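Local coordinates for protein ORF10 (Moritella marina, PDB 6RIW) that forms the ketosynthase-chain length factor didomain of a polyunsaturated fatty acid synthase subunit, and probably condenses acyl units during lipid biosynthesis, at residues G42-P45 with A46-T49; D227-F230 with V231-F235; Y48-N51 with K52-D56; L612-E615 with Q616-L620. All blocks are in the same frame, centred on the assembly; numbering follows the deposited sequence.

Interaction 1 of 4, residues G42-P45 with A46-T49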
loop_
_atom_site.group_PDB
_atom_site.type_symbol
_atom_site.label_atom_id
_atom_site.label_comp_id
_atom_site.label_asym_id
_atom_site.label_seq_id
_atom_site.Cartn_x
_atom_site.Cartn_y
_atom_site.Cartn_z
ATOM N N GLY A 42 0.079 20.250 10.406
ATOM C CA GLY A 42 -0.599 21.286 9.632
ATOM C C GLY A 42 -1.577 22.111 10.442
ATOM O O GLY A 42 -2.335 22.918 9.870
ATOM N N VAL A 43 -1.602 21.888 11.753
ATOM C CA VAL A 43 -2.448 22.583 12.721
ATOM C C VAL A 43 -1.656 22.643 14.023
ATOM O O VAL A 43 -0.657 21.942 14.192
ATOM C CB VAL A 43 -3.784 21.850 12.980
ATOM C CG1 VAL A 43 -4.680 21.837 11.736
ATOM C CG2 VAL A 43 -3.481 20.431 13.451
ATOM N N ASP A 44 -2.114 23.463 14.961
ATOM C CA ASP A 44 -1.538 23.482 16.309
ATOM C C ASP A 44 -1.855 22.166 17.009
ATOM O O ASP A 44 -3.037 21.893 17.265
ATOM C CB ASP A 44 -2.105 24.683 17.081
ATOM C CG ASP A 44 -1.694 24.715 18.565
ATOM O OD1 ASP A 44 -0.903 23.865 19.025
ATOM O OD2 ASP A 44 -2.174 25.635 19.277
ATOM N N PRO A 45 -0.858 21.325 17.323
ATOM C CA PRO A 45 -1.168 20.004 17.907
ATOM C C PRO A 45 -1.902 20.077 19.238
ATOM O O PRO A 45 -2.694 19.178 19.551
ATOM C CB PRO A 45 0.220 19.358 18.067
ATOM C CG PRO A 45 1.082 20.076 17.057
ATOM C CD PRO A 45 0.583 21.484 17.048
ATOM N N ALA A 46 -1.673 21.129 20.029
ATOM C CA ALA A 46 -2.340 21.236 21.327
ATOM C C ALA A 46 -3.858 21.287 21.189
ATOM O O ALA A 46 -4.571 20.816 22.080
ATOM C CB ALA A 46 -1.837 22.474 22.080
ATOM N N LYS A 47 -4.371 21.853 20.088
ATOM C CA LYS A 47 -5.819 21.889 19.857
ATOM C C LYS A 47 -6.418 20.502 19.642
ATOM O O LYS A 47 -7.645 20.356 19.690
ATOM C CB LYS A 47 -6.145 22.763 18.641
ATOM C CG LYS A 47 -5.857 24.237 18.844
ATOM C CD LYS A 47 -7.035 24.925 19.522
ATOM C CE LYS A 47 -6.710 26.376 19.879
ATOM N NZ LYS A 47 -7.800 26.972 20.705
ATOM N N TYR A 48 -5.590 19.503 19.351
ATOM C CA TYR A 48 -6.067 18.153 19.073
ATOM C C TYR A 48 -5.603 17.161 20.126
ATOM O O TYR A 48 -5.789 15.950 19.942
ATOM C CB TYR A 48 -5.613 17.714 17.670
ATOM C CG TYR A 48 -6.355 18.474 16.596
ATOM C CD1 TYR A 48 -5.894 19.705 16.151
ATOM C CD2 TYR A 48 -7.558 17.989 16.076
ATOM C CE1 TYR A 48 -6.592 20.423 15.186
ATOM C CE2 TYR A 48 -8.280 18.714 15.116
ATOM C CZ TYR A 48 -7.780 19.928 14.675
ATOM O OH TYR A 48 -8.450 20.661 13.708
ATOM N N THR A 49 -4.999 17.642 21.215
ATOM C CA THR A 49 -4.446 16.792 22.264
ATOM C C THR A 49 -5.393 16.776 23.459
ATOM O O THR A 49 -5.838 17.833 23.925
ATOM C CB THR A 49 -3.058 17.290 22.700
ATOM O OG1 THR A 49 -2.166 17.337 21.568
ATOM C CG2 THR A 49 -2.454 16.369 23.763
#
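The carbonyl of P45 takes two donors where the chain tightens into a 3-10 turn. The hydroxyl of T49 gives its proton to it, with OG1 2.8 Å from P45 O. The amide of Y48 is the second donor, with N 2.9 Å from P45 O. The two arrive from opposite faces of the carbonyl plane, each well out of it, so one oxygen is gripped from both sides. The OG1 of T49 stands beside its own backbone N (chi1 -57°), which turns the hydroxyl back toward P45.

D44 binds the start of the same turn twice. Its OD1 accepts from A46 N at 3.0 Å, met from above the carboxylate plane. Its backbone O accepts from K47 N at 3.1 Å. The side chain can bend forward to A46 because CG is anti to the backbone N (chi1 173°). D44 OD2 comes within 4.0 Å of K47 CG, the two side chains crossing at a slant, and the charged end of K47 leads away to a salt bridge with E602.

On the apolar side of the turn, V43 CG2 rests 3.6 Å from Y48 CE1. The two side chains cross at about a right angle. The O of D44 lies at the edge of the ring, in its plane. The far end of Y48 is held by T599, and helix 228-237 covers both residues through M229 on V43 and M233 on Y48.

The polar bonds thus fix the turn, and V43 and Y48 carry its apolar side. Through T599 and E602 the same turn joins the ketosynthase part to the chain length factor part.

Interaction 2 of 4, residues D227-F230 with V231-F235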
loop_
_atom_site.group_PDB
_atom_site.type_symbol
_atom_site.label_atom_id
_atom_site.label_comp_id
_atom_site.label_asym_id
_atom_site.label_seq_id
_atom_site.Cartn_x
_atom_site.Cartn_y
_atom_site.Cartn_z
ATOM N N ASP A 227 0.272 11.237 6.618
ATOM C CA ASP A 227 -0.183 12.376 7.400
ATOM C C ASP A 227 -0.088 12.023 8.879
ATOM O O ASP A 227 -0.794 11.126 9.359
ATOM C CB ASP A 227 -1.624 12.744 7.004
ATOM C CG ASP A 227 -2.216 13.865 7.859
ATOM O OD1 ASP A 227 -1.497 14.441 8.702
ATOM O OD2 ASP A 227 -3.416 14.170 7.674
ATOM N N PRO A 228 0.802 12.686 9.625
ATOM C CA PRO A 228 0.943 12.367 11.056
ATOM C C PRO A 228 -0.346 12.464 11.853
ATOM O O PRO A 228 -0.509 11.715 12.831
ATOM C CB PRO A 228 1.985 13.393 11.537
ATOM C CG PRO A 228 2.807 13.700 10.288
ATOM C CD PRO A 228 1.783 13.687 9.163
ATOM N N MET A 229 -1.277 13.352 11.475
ATOM C CA MET A 229 -2.545 13.408 12.197
ATOM C C MET A 229 -3.338 12.123 12.006
ATOM O O MET A 229 -3.948 11.614 12.959
ATOM C CB MET A 229 -3.376 14.613 11.756
ATOM C CG MET A 229 -4.711 14.684 12.489
ATOM S SD MET A 229 -5.832 15.947 11.859
ATOM C CE MET A 229 -4.916 17.402 12.343
ATOM N N PHE A 230 -3.320 11.571 10.788
ATOM C CA PHE A 230 -3.996 10.307 10.521
ATOM C C PHE A 230 -3.359 9.175 11.308
ATOM O O PHE A 230 -4.066 8.329 11.880
ATOM C CB PHE A 230 -3.940 10.008 9.020
ATOM C CG PHE A 230 -4.807 8.849 8.587
ATOM C CD1 PHE A 230 -4.311 7.551 8.586
ATOM C CD2 PHE A 230 -6.106 9.073 8.155
ATOM C CE1 PHE A 230 -5.113 6.474 8.184
ATOM C CE2 PHE A 230 -6.917 8.019 7.741
ATOM C CZ PHE A 230 -6.417 6.714 7.762
ATOM N N VAL A 231 -2.016 9.162 11.373
ATOM C CA VAL A 231 -1.295 8.116 12.099
ATOM C C VAL A 231 -1.582 8.198 13.595
ATOM O O VAL A 231 -1.830 7.183 14.269
ATOM C CB VAL A 231 0.213 8.233 11.825
ATOM C CG1 VAL A 231 0.990 7.318 12.767
ATOM C CG2 VAL A 231 0.500 7.907 10.359
ATOM N N ASN A 232 -1.498 9.398 14.148
ATOM C CA ASN A 232 -1.580 9.521 15.596
ATOM C C ASN A 232 -3.008 9.353 16.096
ATOM O O ASN A 232 -3.221 8.838 17.201
ATOM C CB ASN A 232 -0.997 10.871 16.024
ATOM C CG ASN A 232 0.524 10.881 15.994
ATOM O OD1 ASN A 232 1.163 10.203 15.166
ATOM N ND2 ASN A 232 1.122 11.624 16.922
ATOM N N MET A 233 -3.999 9.784 15.318
ATOM C CA MET A 233 -5.379 9.454 15.658
ATOM C C MET A 233 -5.588 7.947 15.682
ATOM O O MET A 233 -6.300 7.419 16.550
ATOM C CB MET A 233 -6.348 10.115 14.669
ATOM C CG MET A 233 -6.441 11.622 14.812
ATOM S SD MET A 233 -7.092 12.156 16.425
ATOM C CE MET A 233 -6.837 13.936 16.307
ATOM N N GLY A 234 -4.954 7.227 14.752
ATOM C CA GLY A 234 -5.084 5.778 14.744
ATOM C C GLY A 234 -4.484 5.131 15.981
ATOM O O GLY A 234 -5.127 4.314 16.649
ATOM N N PHE A 235 -3.241 5.465 16.297
ATOM C CA PHE A 235 -2.640 4.849 17.475
ATOM C C PHE A 235 -3.322 5.308 18.761
ATOM O O PHE A 235 -3.287 4.586 19.769
ATOM C CB PHE A 235 -1.135 5.139 17.510
ATOM C CG PHE A 235 -0.342 4.284 16.553
ATOM C CD1 PHE A 235 -0.452 2.896 16.593
ATOM C CD2 PHE A 235 0.464 4.861 15.589
ATOM C CE1 PHE A 235 0.255 2.095 15.699
ATOM C CE2 PHE A 235 1.172 4.071 14.691
ATOM C CZ PHE A 235 1.074 2.690 14.747
#
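This is a buried local contact within the first turns of helix 228-237, in the ketosynthase half of the didomain. V231, N232, M233 and G234 each give a backbone N-H to the residue four places earlier. V231 N lies 3.1 Å from D227 O. N232 N lies 2.8 Å from P228 O, and M233 N is 3.0 Å from M229 O.

D227 is the N-cap. Its OD1 accepts from M229 N at 3.0 Å, and the donor stands above the carboxylate plane. The CG of D227 is anti to the backbone N (chi1 175°), which swings the carboxylate over the first turn. The other oxygen, OD2, binds N130 and forms a salt bridge with R592, so the capping group is held from outside as well.

Side chains follow the helix spacing. M229 and M233 lie one turn apart, with CG to CG at 4.2 Å. Both reach helix 589-595, where V595 meets each of them. M233 CG also passes 3.1 Å from M229 O, a close fit against the backbone. V231 CG2 rests 3.6 Å from D227 O, while the same side chain packs on A259 of strand 259-270. The ring of F230 leaves the helix on another side and meets the rings of F124 and Y637.

P228 sits in the first turn, where its missing N-H costs no helix bond. An aspartate N-cap followed by proline is a familiar way to start an alpha-helix, here one that follows strand 217-224 in the thiolase-like fold.

Interaction 3 of 4, residues Y48-N51 with K52-D56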
loop_
_atom_site.group_PDB
_atom_site.type_symbol
_atom_site.label_atom_id
_atom_site.label_comp_id
_atom_site.label_asym_id
_atom_site.label_seq_id
_atom_site.Cartn_x
_atom_site.Cartn_y
_atom_site.Cartn_z
ATOM N N TYR A 48 -5.590 19.503 19.351
ATOM C CA TYR A 48 -6.067 18.153 19.073
ATOM C C TYR A 48 -5.603 17.161 20.126
ATOM O O TYR A 48 -5.789 15.950 19.942
ATOM C CB TYR A 48 -5.613 17.714 17.670
ATOM C CG TYR A 48 -6.355 18.474 16.596
ATOM C CD1 TYR A 48 -5.894 19.705 16.151
ATOM C CD2 TYR A 48 -7.558 17.989 16.076
ATOM C CE1 TYR A 48 -6.592 20.423 15.186
ATOM C CE2 TYR A 48 -8.280 18.714 15.116
ATOM C CZ TYR A 48 -7.780 19.928 14.675
ATOM O OH TYR A 48 -8.450 20.661 13.708
ATOM N N THR A 49 -4.999 17.642 21.215
ATOM C CA THR A 49 -4.446 16.792 22.264
ATOM C C THR A 49 -5.393 16.776 23.459
ATOM O O THR A 49 -5.838 17.833 23.925
ATOM C CB THR A 49 -3.058 17.290 22.700
ATOM O OG1 THR A 49 -2.166 17.337 21.568
ATOM C CG2 THR A 49 -2.454 16.369 23.763
ATOM N N ALA A 50 -5.708 15.579 23.949
ATOM C CA ALA A 50 -6.492 15.443 25.172
ATOM C C ALA A 50 -6.093 14.159 25.887
ATOM O O ALA A 50 -4.939 13.731 25.796
ATOM C CB ALA A 50 -7.984 15.457 24.851
ATOM N N ASN A 51 -7.030 13.519 26.574
ATOM C CA ASN A 51 -6.770 12.261 27.256
ATOM C C ASN A 51 -7.214 11.071 26.408
ATOM O O ASN A 51 -7.991 11.193 25.453
ATOM C CB ASN A 51 -7.484 12.218 28.614
ATOM C CG ASN A 51 -7.182 13.436 29.474
ATOM O OD1 ASN A 51 -8.063 14.256 29.748
ATOM N ND2 ASN A 51 -5.934 13.561 29.897
ATOM N N LYS A 52 -6.712 9.899 26.799
ATOM C CA LYS A 52 -7.110 8.644 26.177
ATOM C C LYS A 52 -8.618 8.456 26.264
ATOM O O LYS A 52 -9.231 8.702 27.305
ATOM C CB LYS A 52 -6.398 7.474 26.860
ATOM C CG LYS A 52 -6.791 6.117 26.329
ATOM C CD LYS A 52 -5.612 5.181 26.382
ATOM C CE LYS A 52 -5.065 5.103 27.789
ATOM N NZ LYS A 52 -6.152 4.770 28.750
ATOM N N GLY A 53 -9.217 8.026 25.153
ATOM C CA GLY A 53 -10.651 7.853 25.077
ATOM C C GLY A 53 -11.424 9.060 24.588
ATOM O O GLY A 53 -12.635 8.941 24.359
ATOM N N ASP A 54 -10.770 10.213 24.404
ATOM C CA ASP A 54 -11.460 11.426 23.981
ATOM C C ASP A 54 -11.612 11.453 22.464
ATOM O O ASP A 54 -10.644 11.239 21.730
ATOM C CB ASP A 54 -10.702 12.667 24.456
ATOM C CG ASP A 54 -10.774 12.852 25.970
ATOM O OD1 ASP A 54 -11.544 12.113 26.625
ATOM O OD2 ASP A 54 -10.057 13.729 26.507
ATOM N N THR A 55 -12.823 11.741 21.999
ATOM C CA THR A 55 -13.130 11.646 20.574
ATOM C C THR A 55 -12.445 12.750 19.775
ATOM O O THR A 55 -12.429 13.913 20.187
ATOM C CB THR A 55 -14.641 11.743 20.355
ATOM O OG1 THR A 55 -15.324 10.874 21.266
ATOM C CG2 THR A 55 -14.989 11.353 18.931
ATOM N N ASP A 56 -11.922 12.380 18.600
ATOM C CA ASP A 56 -11.242 13.297 17.675
ATOM C C ASP A 56 -10.023 13.956 18.321
ATOM O O ASP A 56 -9.645 15.068 17.945
ATOM C CB ASP A 56 -12.183 14.372 17.113
ATOM C CG ASP A 56 -13.452 13.790 16.459
ATOM O OD1 ASP A 56 -13.389 12.752 15.768
ATOM O OD2 ASP A 56 -14.528 14.385 16.643
#
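The ring of Y48 meets D56 at its edge: the backbone O of D56 lies near the ring plane, 4.0 Å from CD2. Across the tip of the loop, the amide of N51 and the carboxylate of D54 lie side by side and point the same way. Their planes are 74° apart.

The D54 carboxylate is spent on the backbone. Its OD2 accepts from N51 N at 3.0 Å, met from above the carboxylate plane. The CG of D54 stands beside its own backbone N (chi1 -70°), which aims the group back across the turn. The same OD2 touches A50 CB at 3.2 Å. In the other direction, D54 N gives a bond to N51 O at 3.1 Å. Together the two bonds close the turn, one through the D54 side chain and one through its backbone. An alanine at D54 would remove the carboxylate and would probably leave N51 N without this acceptor, so the turn would be less firmly closed.

Deeper in, D56 turns its carboxylate away to R594 and K625, while backbone bonds join Y48 and A50 to F58.

N51 to D54 is a type II beta turn. G53 takes its third position with positive phi (91°), where a CB would be jammed against the preceding carbonyl. This is the classic glycine site of that turn, here at the tip of the loop between helix 38-41 and strand 62-64.

Interaction 4 of 4, residues L612-E615 with Q616-L620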
loop_
_atom_site.group_PDB
_atom_site.type_symbol
_atom_site.label_atom_id
_atom_site.label_comp_id
_atom_site.label_asym_id
_atom_site.label_seq_id
_atom_site.Cartn_x
_atom_site.Cartn_y
_atom_site.Cartn_z
ATOM N N LEU A 612 -19.802 32.502 20.461
ATOM C CA LEU A 612 -20.629 31.480 21.085
ATOM C C LEU A 612 -19.999 31.014 22.393
ATOM O O LEU A 612 -18.792 31.157 22.610
ATOM C CB LEU A 612 -20.795 30.275 20.156
ATOM C CG LEU A 612 -21.388 30.517 18.784
ATOM C CD1 LEU A 612 -21.510 29.181 18.062
ATOM C CD2 LEU A 612 -22.743 31.196 18.920
ATOM N N THR A 613 -20.823 30.430 23.266
ATOM C CA THR A 613 -20.255 29.786 24.439
ATOM C C THR A 613 -19.437 28.571 24.012
ATOM O O THR A 613 -19.542 28.086 22.880
ATOM C CB THR A 613 -21.337 29.345 25.438
ATOM O OG1 THR A 613 -22.228 28.411 24.820
ATOM C CG2 THR A 613 -22.132 30.534 25.966
ATOM N N VAL A 614 -18.602 28.081 24.932
ATOM C CA VAL A 614 -17.829 26.878 24.632
ATOM C C VAL A 614 -18.765 25.722 24.299
ATOM O O VAL A 614 -18.504 24.933 23.378
ATOM C CB VAL A 614 -16.897 26.522 25.802
ATOM C CG1 VAL A 614 -16.220 25.186 25.542
ATOM C CG2 VAL A 614 -15.865 27.623 25.992
ATOM N N GLU A 615 -19.878 25.615 25.025
ATOM C CA GLU A 615 -20.797 24.505 24.786
ATOM C C GLU A 615 -21.526 24.658 23.456
ATOM O O GLU A 615 -21.775 23.660 22.766
ATOM C CB GLU A 615 -21.788 24.382 25.945
ATOM C CG GLU A 615 -21.093 24.123 27.286
ATOM C CD GLU A 615 -21.913 23.262 28.250
ATOM O OE1 GLU A 615 -21.303 22.685 29.182
ATOM O OE2 GLU A 615 -23.156 23.168 28.083
ATOM N N GLN A 616 -21.880 25.892 23.078
ATOM C CA GLN A 616 -22.514 26.113 21.781
ATOM C C GLN A 616 -21.564 25.763 20.642
ATOM O O GLN A 616 -21.975 25.166 19.633
ATOM C CB GLN A 616 -22.967 27.565 21.643
ATOM C CG GLN A 616 -24.284 27.855 22.348
ATOM C CD GLN A 616 -24.604 29.329 22.370
ATOM O OE1 GLN A 616 -23.706 30.177 22.278
ATOM N NE2 GLN A 616 -25.884 29.648 22.472
ATOM N N ARG A 617 -20.299 26.168 20.772
ATOM C CA ARG A 617 -19.313 25.916 19.725
ATOM C C ARG A 617 -19.056 24.423 19.563
ATOM O O ARG A 617 -18.895 23.930 18.438
ATOM C CB ARG A 617 -18.010 26.659 20.056
ATOM C CG ARG A 617 -16.840 26.340 19.137
ATOM C CD ARG A 617 -15.651 27.253 19.415
ATOM N NE ARG A 617 -14.817 26.737 20.492
ATOM C CZ ARG A 617 -14.571 27.388 21.627
ATOM N NH1 ARG A 617 -15.100 28.590 21.834
ATOM N NH2 ARG A 617 -13.796 26.834 22.558
ATOM N N GLU A 618 -19.014 23.681 20.675
ATOM C CA GLU A 618 -18.803 22.236 20.579
ATOM C C GLU A 618 -19.981 21.547 19.915
ATOM O O GLU A 618 -19.791 20.655 19.077
ATOM C CB GLU A 618 -18.545 21.636 21.956
ATOM C CG GLU A 618 -17.180 22.049 22.508
ATOM C CD GLU A 618 -16.879 21.455 23.866
ATOM O OE1 GLU A 618 -17.832 20.992 24.532
ATOM O OE2 GLU A 618 -15.691 21.470 24.270
ATOM N N GLU A 619 -21.200 21.966 20.258
ATOM C CA GLU A 619 -22.388 21.406 19.626
ATOM C C GLU A 619 -22.434 21.716 18.132
ATOM O O GLU A 619 -22.761 20.843 17.329
ATOM C CB GLU A 619 -23.642 21.943 20.305
ATOM C CG GLU A 619 -24.928 21.494 19.637
ATOM C CD GLU A 619 -25.275 20.047 19.971
ATOM O OE1 GLU A 619 -24.572 19.447 20.826
ATOM O OE2 GLU A 619 -26.253 19.518 19.392
ATOM N N LEU A 620 -22.148 22.960 17.745
ATOM C CA LEU A 620 -22.097 23.295 16.326
ATOM C C LEU A 620 -21.033 22.470 15.604
ATOM O O LEU A 620 -21.264 21.965 14.493
ATOM C CB LEU A 620 -21.810 24.785 16.163
ATOM C CG LEU A 620 -21.729 25.302 14.728
ATOM C CD1 LEU A 620 -23.059 25.166 14.034
ATOM C CD2 LEU A 620 -21.289 26.750 14.761
#
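A reciprocal pair of bonds between T613 and Q616 is the striking feature, because a glutamine supplies the side-chain half of a capping box. Q616 OE1 accepts from T613 N at 3.1 Å, nearly straight at the hydrogen (163°). T613 OG1 accepts from Q616 N, also at 3.1 Å. The OG1 of T613 sits between its backbone N and carbonyl carbon (chi1 60°), facing the first turn as an N-cap. A leucine in place of Q616 would lack the amide oxygen, and T613 N would probably lose its mate in the box.

The glutamine also packs across L612. Its OE1 lies 3.6 Å from L612 CB, and the two side chains cross at about a right angle. L612 CD1 goes on to L620 CD2 at 4.1 Å, an apolar contact between the residue before the N-cap and one nearly two turns into the helix. Beyond the box, R617 N binds T613 O at 2.9 Å, and V614 CA lies over one face of the R617 guanidinium.

L612 and L620 both pack on L605 of helix 597-608. L612 and Q616 also meet I932 of helix 929-934, so the start of helix 614-628 touches both helices.

How the interactions relate
Interactions 1, 2 and 3 form one cluster in the ketosynthase half, with centres 11 to 12 Å apart. Interactions 1 and 3 share Y48 and T49 on one continuous loop. Interaction 2 meets both through methionine methyl groups: M229 CE lies 3.5 Å from V43 CG2, and M233 CE lies 3.4 Å from D56 O. Interaction 4 belongs to the chain length factor half. It stands apart, its nearest atoms about 6 Å from interaction 1 and about 14 Å from interaction 2. Helix 597-608 lies between, touching interaction 1 at T599 and interaction 4 at L605. All four are away from the magnesium site at M1 and K286.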